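Local coordinates for D-mandelate dehydrogenase (PDB 2W2K), which probably catalyses the NAD(P)-linked interconversion of D-mandelate and its 2-oxo acid, as a member of the D-isomer specific 2-hydroxyacid dehydrogenase family, at residues Q25-I30 with T322-F327; A32-T35 with G39-Q42; R110-T115 with I310-E315; I174-A179 with P197-T202; K291-I294 with H298-L301. All coordinates share one frame; numbering follows the deposited sequence.

Interaction 1 (Q25-I30 with T322-F327); sequences QKFEVI and TNIDRF
Lys26, at the end of helix 17-26, reaches across to Asp325 on helix 310-330 and closes a salt bridge there. Its CB points at the opposing helix. CG is set anti to the carbonyl carbon (chi1 -66°), and from there the chain runs extended. CD comes 3.6 Å from Asp325 OD2 and CE 3.7 Å from that same oxygen, so the methylenes slide past the carboxylate before the ammonium arrives. NZ then sits 2.8 Å from Asp325 OD2, on the syn lone pair, the side that faces OD1. The two side chains meet at about a right angle. Asp325 does its part by holding CG anti to its own backbone N (chi1 -167°), which swings the carboxylate toward the lysine.

The ammonium is gripped a second time, by Asp22 one turn back on helix 17-26; two carboxylates at one lysine would probably stabilise its charged form. Beneath this polar edge the contact turns apolar. Phe27, the first residue to leave the helix, sends its ring to helix 310-330: CZ lies 3.9 Å from CG2 of Ile324, while CA of Asp325 sits at the ring edge, 4.1 Å from CZ. Phe23 packs on both Phe27 and Ile324 and completes the buried layer. The chain's last long helix thus returns to cover the N-terminal five-stranded parallel sheet, an arrangement characteristic of the flavodoxin-like substrate-binding domain of D-2-hydroxyacid dehydrogenases, in which both ends of the chain contribute.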
# COMPACT_ATOMS: atom_id res chain seq x y z
N GLN B 25 -0.96 -27.77 -32.06
CA GLN B 25 -1.59 -28.33 -33.28
C GLN B 25 -1.02 -27.63 -34.53
O GLN B 25 -0.64 -28.29 -35.51
CB GLN B 25 -3.13 -28.20 -33.20
CG GLN B 25 -3.94 -28.94 -34.32
CD GLN B 25 -3.80 -28.34 -35.72
OE1 GLN B 25 -3.50 -29.06 -36.68
NE2 GLN B 25 -4.02 -27.01 -35.84
N LYS B 26 -0.96 -26.30 -34.49
CA LYS B 26 -0.43 -25.48 -35.60
C LYS B 26 1.09 -25.63 -35.85
O LYS B 26 1.56 -25.51 -37.00
CB LYS B 26 -0.79 -23.99 -35.38
CG LYS B 26 -2.30 -23.67 -35.43
CD LYS B 26 -2.60 -22.26 -34.88
CE LYS B 26 -4.05 -21.83 -35.19
NZ LYS B 26 -4.43 -20.57 -34.43
N PHE B 27 1.85 -25.86 -34.78
CA PHE B 27 3.34 -25.83 -34.80
C PHE B 27 3.95 -27.11 -34.18
O PHE B 27 3.43 -27.62 -33.18
CB PHE B 27 3.84 -24.65 -33.95
CG PHE B 27 3.53 -23.28 -34.52
CD1 PHE B 27 4.15 -22.83 -35.69
CD2 PHE B 27 2.62 -22.42 -33.88
CE1 PHE B 27 3.86 -21.55 -36.24
CE2 PHE B 27 2.33 -21.13 -34.40
CZ PHE B 27 2.96 -20.71 -35.59
N GLU B 28 5.04 -27.63 -34.76
CA GLU B 28 5.82 -28.71 -34.10
C GLU B 28 6.71 -28.08 -33.01
O GLU B 28 7.69 -27.39 -33.33
CB GLU B 28 6.69 -29.49 -35.11
CG GLU B 28 7.55 -30.59 -34.46
CD GLU B 28 8.58 -31.20 -35.42
OE1 GLU B 28 8.58 -30.83 -36.61
OE2 GLU B 28 9.41 -32.01 -34.95
N VAL B 29 6.37 -28.31 -31.73
CA VAL B 29 7.11 -27.72 -30.59
C VAL B 29 8.20 -28.67 -30.09
O VAL B 29 7.91 -29.84 -29.74
CB VAL B 29 6.14 -27.31 -29.41
CG1 VAL B 29 6.94 -26.73 -28.19
CG2 VAL B 29 5.17 -26.24 -29.89
N ILE B 30 9.44 -28.17 -30.09
CA ILE B 30 10.66 -28.94 -29.75
C ILE B 30 11.24 -28.51 -28.37
O ILE B 30 11.72 -27.38 -28.22
CB ILE B 30 11.77 -28.71 -30.85
CG1 ILE B 30 11.20 -28.84 -32.29
CG2 ILE B 30 12.99 -29.63 -30.58
CD1 ILE B 30 12.06 -28.09 -33.35
N THR B 322 0.48 -15.57 -29.49
CA THR B 322 -0.18 -14.76 -30.52
C THR B 322 0.79 -14.07 -31.48
O THR B 322 0.56 -14.03 -32.70
CB THR B 322 -1.19 -13.71 -29.88
OG1 THR B 322 -2.16 -14.40 -29.08
CG2 THR B 322 -1.90 -12.88 -30.95
N ASN B 323 1.89 -13.53 -30.95
CA ASN B 323 2.95 -12.94 -31.78
C ASN B 323 3.47 -13.91 -32.86
O ASN B 323 3.55 -13.56 -34.07
CB ASN B 323 4.11 -12.43 -30.91
CG ASN B 323 3.91 -10.97 -30.41
OD1 ASN B 323 4.20 -10.65 -29.24
ND2 ASN B 323 3.44 -10.11 -31.28
N ILE B 324 3.81 -15.13 -32.45
CA ILE B 324 4.37 -16.13 -33.39
C ILE B 324 3.31 -16.62 -34.43
O ILE B 324 3.62 -16.77 -35.64
CB ILE B 324 5.05 -17.30 -32.60
CG1 ILE B 324 6.31 -16.79 -31.86
CG2 ILE B 324 5.42 -18.47 -33.53
CD1 ILE B 324 6.84 -17.77 -30.79
N ASP B 325 2.07 -16.80 -33.98
CA ASP B 325 0.95 -17.19 -34.87
C ASP B 325 0.71 -16.13 -35.96
O ASP B 325 0.69 -16.45 -37.16
CB ASP B 325 -0.33 -17.42 -34.03
CG ASP B 325 -1.46 -18.12 -34.80
OD1 ASP B 325 -1.52 -18.11 -36.06
OD2 ASP B 325 -2.33 -18.71 -34.13
N ARG B 326 0.53 -14.88 -35.53
CA ARG B 326 0.42 -13.72 -36.45
C ARG B 326 1.56 -13.69 -37.50
O ARG B 326 1.29 -13.63 -38.70
CB ARG B 326 0.39 -12.39 -35.70
CG ARG B 326 -0.92 -12.12 -34.95
CD ARG B 326 -0.84 -10.87 -34.04
NE ARG B 326 -0.57 -9.63 -34.78
CZ ARG B 326 -1.49 -8.77 -35.25
NH1 ARG B 326 -2.78 -9.00 -35.06
NH2 ARG B 326 -1.09 -7.68 -35.90
N PHE B 327 2.81 -13.73 -37.03
CA PHE B 327 4.00 -13.50 -37.86
C PHE B 327 4.36 -14.66 -38.81
O PHE B 327 4.85 -14.42 -39.92
CB PHE B 327 5.20 -13.15 -36.95
CG PHE B 327 6.34 -12.44 -37.66
CD1 PHE B 327 6.26 -11.08 -37.97
CD2 PHE B 327 7.50 -13.14 -38.01
CE1 PHE B 327 7.31 -10.42 -38.62
CE2 PHE B 327 8.57 -12.48 -38.66
CZ PHE B 327 8.48 -11.12 -38.96

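Interaction 2 (A32-T35 with G39-Q42); sequences ANLT and GFKQ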
# COMPACT_ATOMS: atom_id res chain seq x y z
N ALA B 32 13.95 -27.75 -25.70
CA ALA B 32 15.42 -27.54 -25.73
C ALA B 32 16.17 -28.50 -24.79
O ALA B 32 17.35 -28.83 -25.03
CB ALA B 32 15.78 -26.05 -25.40
N ASN B 33 15.49 -28.98 -23.75
CA ASN B 33 16.11 -29.90 -22.78
C ASN B 33 17.43 -29.35 -22.22
O ASN B 33 18.48 -30.02 -22.24
CB ASN B 33 16.29 -31.31 -23.40
CG ASN B 33 14.96 -32.05 -23.60
OD1 ASN B 33 14.04 -31.90 -22.81
ND2 ASN B 33 14.88 -32.84 -24.66
N LEU B 34 17.39 -28.11 -21.73
CA LEU B 34 18.64 -27.41 -21.38
C LEU B 34 19.43 -28.07 -20.23
O LEU B 34 18.82 -28.60 -19.29
CB LEU B 34 18.36 -25.92 -21.08
CG LEU B 34 17.86 -25.03 -22.23
CD1 LEU B 34 17.25 -23.76 -21.64
CD2 LEU B 34 18.95 -24.68 -23.23
N THR B 35 20.76 -28.06 -20.34
CA THR B 35 21.68 -28.43 -19.24
C THR B 35 22.53 -27.21 -18.79
O THR B 35 22.28 -26.64 -17.72
CB THR B 35 22.61 -29.65 -19.60
OG1 THR B 35 23.38 -29.35 -20.78
CG2 THR B 35 21.81 -30.93 -19.85
N GLY B 39 26.90 -26.20 -23.13
CA GLY B 39 26.27 -27.40 -23.69
C GLY B 39 25.21 -27.10 -24.77
O GLY B 39 25.08 -27.86 -25.74
N PHE B 40 24.47 -25.99 -24.60
CA PHE B 40 23.48 -25.48 -25.59
C PHE B 40 24.16 -24.97 -26.85
O PHE B 40 23.71 -25.23 -27.97
CB PHE B 40 22.60 -24.37 -24.96
CG PHE B 40 21.47 -23.84 -25.85
CD1 PHE B 40 20.49 -24.70 -26.38
CD2 PHE B 40 21.36 -22.48 -26.09
CE1 PHE B 40 19.43 -24.19 -27.18
CE2 PHE B 40 20.31 -21.94 -26.88
CZ PHE B 40 19.34 -22.80 -27.43
N LYS B 41 25.27 -24.23 -26.69
CA LYS B 41 26.04 -23.78 -27.87
C LYS B 41 26.51 -24.98 -28.69
O LYS B 41 26.52 -24.94 -29.93
CB LYS B 41 27.24 -22.89 -27.49
CG LYS B 41 26.88 -21.51 -26.93
CD LYS B 41 28.11 -20.53 -26.98
CE LYS B 41 29.35 -21.11 -26.24
NZ LYS B 41 30.55 -20.18 -26.28
N GLN B 42 26.91 -26.05 -28.00
CA GLN B 42 27.46 -27.24 -28.67
C GLN B 42 26.35 -27.99 -29.42
O GLN B 42 26.57 -28.52 -30.51
CB GLN B 42 28.15 -28.16 -27.66
CG GLN B 42 28.76 -29.43 -28.29
CD GLN B 42 29.20 -30.48 -27.26
OE1 GLN B 42 30.01 -31.36 -27.58
NE2 GLN B 42 28.67 -30.39 -26.04
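Leu34 and Phe40 pack together at the start of a beta-alpha connection, where the loop leaving strand 28-31 turns into helix 37-45, which follows this outermost strand of the N-terminal parallel sheet. The contact is a CH-pi interaction with one methyl doing the touching. Leu34 CD2 stands over a face of the Phe40 ring, 4.0 Å from the centroid and 29° off the ring normal. It is displaced from the middle: CD1 of Phe40 is the closest ring atom to Leu34 CD2, at 3.5 Å, followed by CG of Phe40 at 3.7 Å, so the methyl lies over the CG-CD1 side of the ring rather than its centre.

The phenylalanine swings its ring off the helix by holding CG anti to the backbone N (chi1 -176°), which carries it inward between helix and loop. Leu34 CB does not aim at the helix, yet the branch at CG brings CD2 across. Ala32 adds a looser contact, its CB 4.5 Å from CE1 of Phe40 in an oblique approach to the ring. No hydrogen bond crosses between 32-35 and 39-42; polar grips come from nearby, with Gly39 N bonded to OG1 of Thr36 and the carbonyl of Ala32 bonded to the hydroxyl of Tyr49.

Leu7 of strand 5-8 touches both Ala32 and Phe40, Tyr49 and Ser66 meet the phenylalanine from loops, and Leu73 of helix 71-74 packs on it as well, so the loop, helix 37-45, helix 71-74 and the sheet all converge on this residue.

Interaction 3 (R110-T115 with I310-E315); sequences RGAGDT and IETFHE
Glu315 lays its CG against Ala112 by holding it anti to the backbone N (chi1 -172°) and then bending at CB-CG (chi2 77°), which turns the carboxylate away from Ala112 CB and leaves CB and CG to do the packing. Ala112 CB lies 3.6 Å from Glu315 CG and 3.8 Å from Glu315 CB, a plain aliphatic seat beneath a charged tip. That tip is salt-bridged to Arg318, one turn further along the same helix.

Thr312 turns CG2 to the loop (OG1 at chi1 -54°): this methyl is 3.8 Å from CA of Gly113, the N-cap residue of helix 114-130. Its hydroxyl is bonded to the carbonyl of Gly307, an NAD(+)-binding residue just upstream. A water joins the two segments at this point, donating to Ala112 O at 3.2 Å and lying 2.9 Å from Thr312 OG1. With no direct hydrogen bond between the segments, the polar link is this single water, next to the turn formed by Gly111 to Asp114.

Here the turn leading into helix 114-130 packs on the first turns of helix 310-330, at the two chain crossings between the domains that are a hallmark of this dehydrogenase family. Asp114 packs onward against Ala173 and Ile174 of helix 173-185, and at the start of helix 310-330 the backbone of Ile310 and the carboxylate of Glu311 are hydrogen-bonded to the neighbouring subunit.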
# COMPACT_ATOMS: atom_id res chain seq x y z
N ARG B 110 5.99 -6.29 -23.70
CA ARG B 110 5.71 -4.91 -23.21
C ARG B 110 4.22 -4.66 -22.89
O ARG B 110 3.30 -4.94 -23.72
CB ARG B 110 6.25 -3.86 -24.21
CG ARG B 110 5.91 -2.40 -23.86
CD ARG B 110 6.33 -1.40 -24.98
NE ARG B 110 5.84 -1.78 -26.31
CZ ARG B 110 4.60 -1.59 -26.75
NH1 ARG B 110 3.66 -1.03 -25.99
NH2 ARG B 110 4.27 -2.00 -27.97
N GLY B 111 3.98 -4.11 -21.69
CA GLY B 111 2.64 -3.74 -21.23
C GLY B 111 1.98 -4.75 -20.31
O GLY B 111 1.08 -4.39 -19.56
N ALA B 112 2.40 -6.03 -20.38
CA ALA B 112 1.71 -7.11 -19.61
C ALA B 112 1.68 -6.87 -18.10
O ALA B 112 0.70 -7.23 -17.44
CB ALA B 112 2.35 -8.51 -19.90
N GLY B 113 2.77 -6.33 -17.57
CA GLY B 113 2.90 -6.08 -16.11
C GLY B 113 2.65 -4.63 -15.65
O GLY B 113 3.06 -4.28 -14.54
N ASP B 114 2.00 -3.79 -16.48
CA ASP B 114 1.76 -2.36 -16.09
C ASP B 114 0.93 -2.22 -14.79
O ASP B 114 1.26 -1.41 -13.91
CB ASP B 114 1.07 -1.55 -17.20
CG ASP B 114 1.98 -1.24 -18.42
OD1 ASP B 114 3.16 -1.65 -18.44
OD2 ASP B 114 1.49 -0.58 -19.38
N THR B 115 -0.13 -3.02 -14.66
CA THR B 115 -0.98 -2.93 -13.45
C THR B 115 -0.20 -3.40 -12.20
O THR B 115 -0.18 -2.70 -11.17
CB THR B 115 -2.30 -3.74 -13.63
OG1 THR B 115 -3.10 -3.10 -14.65
CG2 THR B 115 -3.10 -3.85 -12.28
N ILE B 310 -0.42 -13.36 -11.05
CA ILE B 310 -0.94 -14.35 -12.03
C ILE B 310 -1.51 -13.73 -13.35
O ILE B 310 -1.31 -14.30 -14.43
CB ILE B 310 -1.89 -15.38 -11.34
CG1 ILE B 310 -1.07 -16.31 -10.44
CG2 ILE B 310 -2.70 -16.18 -12.37
CD1 ILE B 310 -1.93 -17.03 -9.40
N GLU B 311 -2.16 -12.57 -13.26
CA GLU B 311 -2.66 -11.82 -14.45
C GLU B 311 -1.54 -11.37 -15.41
O GLU B 311 -1.72 -11.36 -16.65
CB GLU B 311 -3.56 -10.62 -14.06
CG GLU B 311 -4.91 -11.01 -13.37
CD GLU B 311 -4.79 -11.44 -11.89
OE1 GLU B 311 -3.74 -11.23 -11.24
OE2 GLU B 311 -5.77 -12.02 -11.37
N THR B 312 -0.39 -10.99 -14.85
CA THR B 312 0.81 -10.71 -15.68
C THR B 312 1.19 -11.96 -16.50
O THR B 312 1.44 -11.88 -17.71
CB THR B 312 2.02 -10.26 -14.82
OG1 THR B 312 1.64 -9.14 -14.00
CG2 THR B 312 3.19 -9.85 -15.73
N PHE B 313 1.22 -13.11 -15.83
CA PHE B 313 1.68 -14.37 -16.45
C PHE B 313 0.71 -14.84 -17.55
O PHE B 313 1.14 -15.36 -18.59
CB PHE B 313 1.89 -15.48 -15.39
CG PHE B 313 2.81 -15.12 -14.24
CD1 PHE B 313 3.87 -14.22 -14.41
CD2 PHE B 313 2.64 -15.72 -12.99
CE1 PHE B 313 4.72 -13.90 -13.33
CE2 PHE B 313 3.49 -15.40 -11.90
CZ PHE B 313 4.53 -14.50 -12.08
N HIS B 314 -0.60 -14.67 -17.32
CA HIS B 314 -1.63 -14.93 -18.37
C HIS B 314 -1.30 -14.11 -19.64
O HIS B 314 -1.35 -14.63 -20.78
CB HIS B 314 -3.04 -14.54 -17.88
CG HIS B 314 -3.74 -15.61 -17.09
ND1 HIS B 314 -3.17 -16.25 -16.01
CD2 HIS B 314 -4.99 -16.14 -17.22
CE1 HIS B 314 -4.03 -17.14 -15.52
NE2 HIS B 314 -5.14 -17.08 -16.23
N GLU B 315 -1.00 -12.82 -19.45
CA GLU B 315 -0.68 -11.96 -20.59
C GLU B 315 0.68 -12.29 -21.27
O GLU B 315 0.78 -12.17 -22.52
CB GLU B 315 -0.89 -10.47 -20.25
CG GLU B 315 -0.78 -9.50 -21.43
CD GLU B 315 -2.02 -9.45 -22.37
OE1 GLU B 315 -2.99 -10.25 -22.22
OE2 GLU B 315 -1.99 -8.57 -23.27
O HOH W 1 -0.08 -6.85 -14.33

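Interaction 4 (I174-A179 with P197-T202); sequences IQKEIA and PADAET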
# COMPACT_ATOMS: atom_id res chain seq x y z
N ILE B 174 4.26 2.78 -17.23
CA ILE B 174 4.11 2.35 -15.82
C ILE B 174 3.95 3.58 -14.93
O ILE B 174 3.06 3.59 -14.07
CB ILE B 174 5.29 1.42 -15.34
CG1 ILE B 174 5.19 0.04 -16.01
CG2 ILE B 174 5.29 1.25 -13.81
CD1 ILE B 174 6.44 -0.82 -15.87
N GLN B 175 4.80 4.59 -15.12
CA GLN B 175 4.72 5.82 -14.29
C GLN B 175 3.39 6.60 -14.43
O GLN B 175 2.89 7.17 -13.45
CB GLN B 175 5.93 6.75 -14.54
CG GLN B 175 6.09 7.90 -13.48
CD GLN B 175 7.00 7.49 -12.29
OE1 GLN B 175 6.51 6.97 -11.26
NE2 GLN B 175 8.31 7.73 -12.42
N LYS B 176 2.82 6.63 -15.65
CA LYS B 176 1.50 7.24 -15.86
C LYS B 176 0.44 6.60 -14.96
O LYS B 176 -0.45 7.30 -14.44
CB LYS B 176 1.08 7.23 -17.35
CG LYS B 176 1.92 8.17 -18.24
CD LYS B 176 1.47 8.01 -19.72
CE LYS B 176 2.21 8.96 -20.66
NZ LYS B 176 1.68 8.79 -22.06
N GLU B 177 0.57 5.28 -14.73
CA GLU B 177 -0.37 4.57 -13.82
C GLU B 177 -0.03 4.80 -12.34
O GLU B 177 -0.95 4.98 -11.53
CB GLU B 177 -0.41 3.06 -14.13
CG GLU B 177 -1.33 2.69 -15.32
CD GLU B 177 -2.81 2.94 -15.00
OE1 GLU B 177 -3.41 2.11 -14.27
OE2 GLU B 177 -3.38 3.95 -15.49
N ILE B 178 1.27 4.77 -11.99
CA ILE B 178 1.71 5.23 -10.66
C ILE B 178 1.10 6.63 -10.33
O ILE B 178 0.46 6.81 -9.27
CB ILE B 178 3.29 5.23 -10.48
CG1 ILE B 178 3.88 3.81 -10.71
CG2 ILE B 178 3.68 5.76 -9.07
CD1 ILE B 178 5.45 3.78 -10.72
N ALA B 179 1.26 7.59 -11.26
CA ALA B 179 0.82 8.99 -11.04
C ALA B 179 -0.70 9.12 -10.97
O ALA B 179 -1.23 9.90 -10.18
CB ALA B 179 1.39 9.93 -12.15
N PRO B 197 8.34 15.48 -23.81
CA PRO B 197 7.19 16.02 -23.10
C PRO B 197 6.02 15.05 -23.09
O PRO B 197 5.84 14.30 -24.06
CB PRO B 197 6.82 17.27 -23.91
CG PRO B 197 7.31 16.98 -25.29
CD PRO B 197 8.59 16.20 -25.07
N ALA B 198 5.24 15.05 -22.00
CA ALA B 198 4.01 14.28 -21.93
C ALA B 198 3.00 14.85 -22.92
O ALA B 198 2.96 16.06 -23.15
CB ALA B 198 3.45 14.32 -20.52
N ASP B 199 2.18 13.98 -23.49
CA ASP B 199 1.11 14.44 -24.37
C ASP B 199 0.22 15.43 -23.62
O ASP B 199 0.11 15.38 -22.38
CB ASP B 199 0.30 13.25 -24.87
CG ASP B 199 -0.32 12.44 -23.75
OD1 ASP B 199 -1.42 12.80 -23.29
OD2 ASP B 199 0.30 11.45 -23.32
N ALA B 200 -0.42 16.32 -24.37
CA ALA B 200 -1.25 17.38 -23.78
C ALA B 200 -2.37 16.84 -22.89
O ALA B 200 -2.79 17.50 -21.95
CB ALA B 200 -1.81 18.28 -24.88
N GLU B 201 -2.81 15.62 -23.18
CA GLU B 201 -3.88 14.97 -22.41
C GLU B 201 -3.40 14.33 -21.11
O GLU B 201 -4.13 14.35 -20.11
CB GLU B 201 -4.63 13.95 -23.28
CG GLU B 201 -5.42 14.58 -24.43
CD GLU B 201 -6.41 15.64 -23.95
OE1 GLU B 201 -7.20 15.35 -23.02
OE2 GLU B 201 -6.39 16.77 -24.48
N THR B 202 -2.19 13.75 -21.12
CA THR B 202 -1.57 13.26 -19.88
C THR B 202 -1.36 14.44 -18.92
O THR B 202 -1.71 14.35 -17.74
CB THR B 202 -0.23 12.49 -20.13
OG1 THR B 202 -0.50 11.22 -20.76
CG2 THR B 202 0.52 12.22 -18.83
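The backbones of Lys176 and Thr202 come no closer than 7.9 Å between their CA atoms, so side chains alone span the gap between helix 173-185 and the start of helix 200-206. Lys176 does the reaching: its CB points at the opposing segment and the chain beyond CG is fully extended. NZ ends 3.3 Å from Asp199 OD2, a long salt bridge in which the ammonium meets the oxygen nearly along its C-O axis. The same tip lies 3.5 Å from Thr202 OG1; CE of Lys176 is also 3.5 Å from Thr202 OG1, and the two side chains cross at about a right angle.

Asp199 is the N-cap of helix 200-206. Its CG sits between the backbone N and the carbonyl carbon (chi1 59°), a rotamer that folds the carboxylate back over the first turn. There OD1 accepts from Thr202 N, though the modelled length of that capping bond is suspiciously short. OD2 accepts a hydrogen bond from Thr202 OG1 at 2.7 Å, on the syn side and 26° out of the carboxylate plane. One oxygen therefore serves both the threonine hydroxyl and the lysine, and the threonine helps fix the rotation of the group that the lysine addresses. The positive charge and the helix start would both be expected to stabilise the carboxylate as an anion.

The contact lies at the surface. Leu171, in a loop, touches both Lys176 and Ala198. Helix 173-185 carries Ile174, an NAD(+)-binding residue, while the side chain of Asp194, another, lies about 7 Å from that of Lys176. The contact thus ties the helix of the first beta-alpha-beta unit of the Rossmann fold to the segment after its second strand, 189-193.

Interaction 5 (K291-I294 with H298-L301); sequences KELI and HVTL
Ile294 and Leu301 make the tight part of this contact: CG1 of the isoleucine meets CD1 of the leucine at 3.8 Å, the two side chains crossing at about a right angle. CB of Ile294 points off the strand, and CG1, set anti to the carbonyl carbon (chi1 -71°), brings the chain back. A neighbouring subunit also covers this tight side, its backbone packing on Ile294 and a basic side chain on Leu301. Leu293 has its CB directed at the strand, 4.1 Å from Val299 CG1 and a looser 4.4 Å from Leu301 CD1. Its carbonyl oxygen also lies 3.8 Å from CB of Val299.

The other side is wetter. Between helix end and strand start the backbones are bridged by a water, which accepts from Val299 N at 3.1 Å and donates to Leu293 O at 3.1 Å, a donation that is less certain because the water has more acceptors in reach than protons.

Helix 291-294 is the short crossover of a beta-alpha-beta unit between strands 275-280 and 299-301. Leu293 packs on Leu280 and, with Val299, on Leu270 of helix 263-271, while Thr300 pairs with strand 275-280 through backbone bonds at the edge of the NAD-binding sheet.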
# COMPACT_ATOMS: atom_id res chain seq x y z
N LYS B 291 23.30 -5.52 3.26
CA LYS B 291 23.27 -5.73 4.72
C LYS B 291 23.24 -4.40 5.50
O LYS B 291 22.57 -4.31 6.53
CB LYS B 291 24.43 -6.63 5.19
CG LYS B 291 24.32 -8.06 4.63
CD LYS B 291 25.49 -8.94 5.06
CE LYS B 291 25.63 -10.12 4.12
NZ LYS B 291 24.45 -11.02 4.20
N GLU B 292 23.89 -3.36 4.98
CA GLU B 292 23.81 -2.04 5.62
C GLU B 292 22.37 -1.47 5.64
O GLU B 292 21.94 -0.89 6.64
CB GLU B 292 24.78 -1.04 5.00
CG GLU B 292 26.25 -1.31 5.31
CD GLU B 292 27.12 -0.06 5.20
OE1 GLU B 292 27.12 0.77 6.14
OE2 GLU B 292 27.80 0.11 4.16
N LEU B 293 21.63 -1.64 4.53
CA LEU B 293 20.23 -1.17 4.49
C LEU B 293 19.31 -2.00 5.39
O LEU B 293 18.38 -1.46 5.97
CB LEU B 293 19.67 -1.14 3.05
CG LEU B 293 20.31 -0.18 2.03
CD1 LEU B 293 19.70 -0.39 0.62
CD2 LEU B 293 20.17 1.30 2.42
N ILE B 294 19.57 -3.31 5.48
CA ILE B 294 18.78 -4.21 6.34
C ILE B 294 18.88 -3.79 7.82
O ILE B 294 17.87 -3.79 8.55
CB ILE B 294 19.19 -5.71 6.17
CG1 ILE B 294 18.73 -6.26 4.80
CG2 ILE B 294 18.61 -6.57 7.32
CD1 ILE B 294 19.49 -7.53 4.34
N HIS B 298 14.22 2.28 8.78
CA HIS B 298 13.17 2.71 7.84
C HIS B 298 13.43 2.43 6.34
O HIS B 298 13.04 3.22 5.46
CB HIS B 298 12.85 4.21 8.08
CG HIS B 298 12.32 4.51 9.45
ND1 HIS B 298 11.25 3.85 10.01
CD2 HIS B 298 12.69 5.45 10.36
CE1 HIS B 298 11.00 4.35 11.21
NE2 HIS B 298 11.85 5.33 11.45
N VAL B 299 14.07 1.30 6.03
CA VAL B 299 14.23 0.90 4.62
C VAL B 299 13.33 -0.31 4.30
O VAL B 299 13.48 -1.39 4.89
CB VAL B 299 15.72 0.59 4.24
CG1 VAL B 299 15.88 0.31 2.72
CG2 VAL B 299 16.66 1.73 4.64
N THR B 300 12.38 -0.12 3.38
CA THR B 300 11.46 -1.18 2.92
C THR B 300 12.14 -1.95 1.78
O THR B 300 12.59 -1.35 0.78
CB THR B 300 10.07 -0.58 2.44
OG1 THR B 300 9.45 0.20 3.48
CG2 THR B 300 9.11 -1.70 1.97
N LEU B 301 12.24 -3.27 1.93
CA LEU B 301 12.96 -4.14 0.97
C LEU B 301 12.12 -5.35 0.53
O LEU B 301 11.66 -6.13 1.36
CB LEU B 301 14.31 -4.61 1.57
CG LEU B 301 15.28 -3.50 2.02
CD1 LEU B 301 16.23 -3.95 3.15
CD2 LEU B 301 16.03 -2.91 0.83
O HOH W 2 15.65 -1.07 7.35

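Overall arrangement
Interactions 1 and 2 belong to the domain built on the N-terminal sheet, to which helix 310-330 returns; their centres are 22 Å apart and joined along the chain through strand 28-31 and helix 37-45. Interactions 4 and 5 lie in the NAD-binding domain, 30 Å apart. Interaction 3 sits between the two groups: it shares helix 310-330 with interaction 1, at a centre distance of 21 Å, and touches interaction 4 directly, where Asp114 OD1 packs 3.6 Å from Ile174 CG1. Interactions 3 and 4 are thus closest to the NAD(+) site, beside Gly307 and Ile174, whereas in interaction 5 Leu301 is about 8 Å from the side chain of Asp281. Interactions 1 and 5 lie 45 Å apart, on opposite sides of the chain's centre.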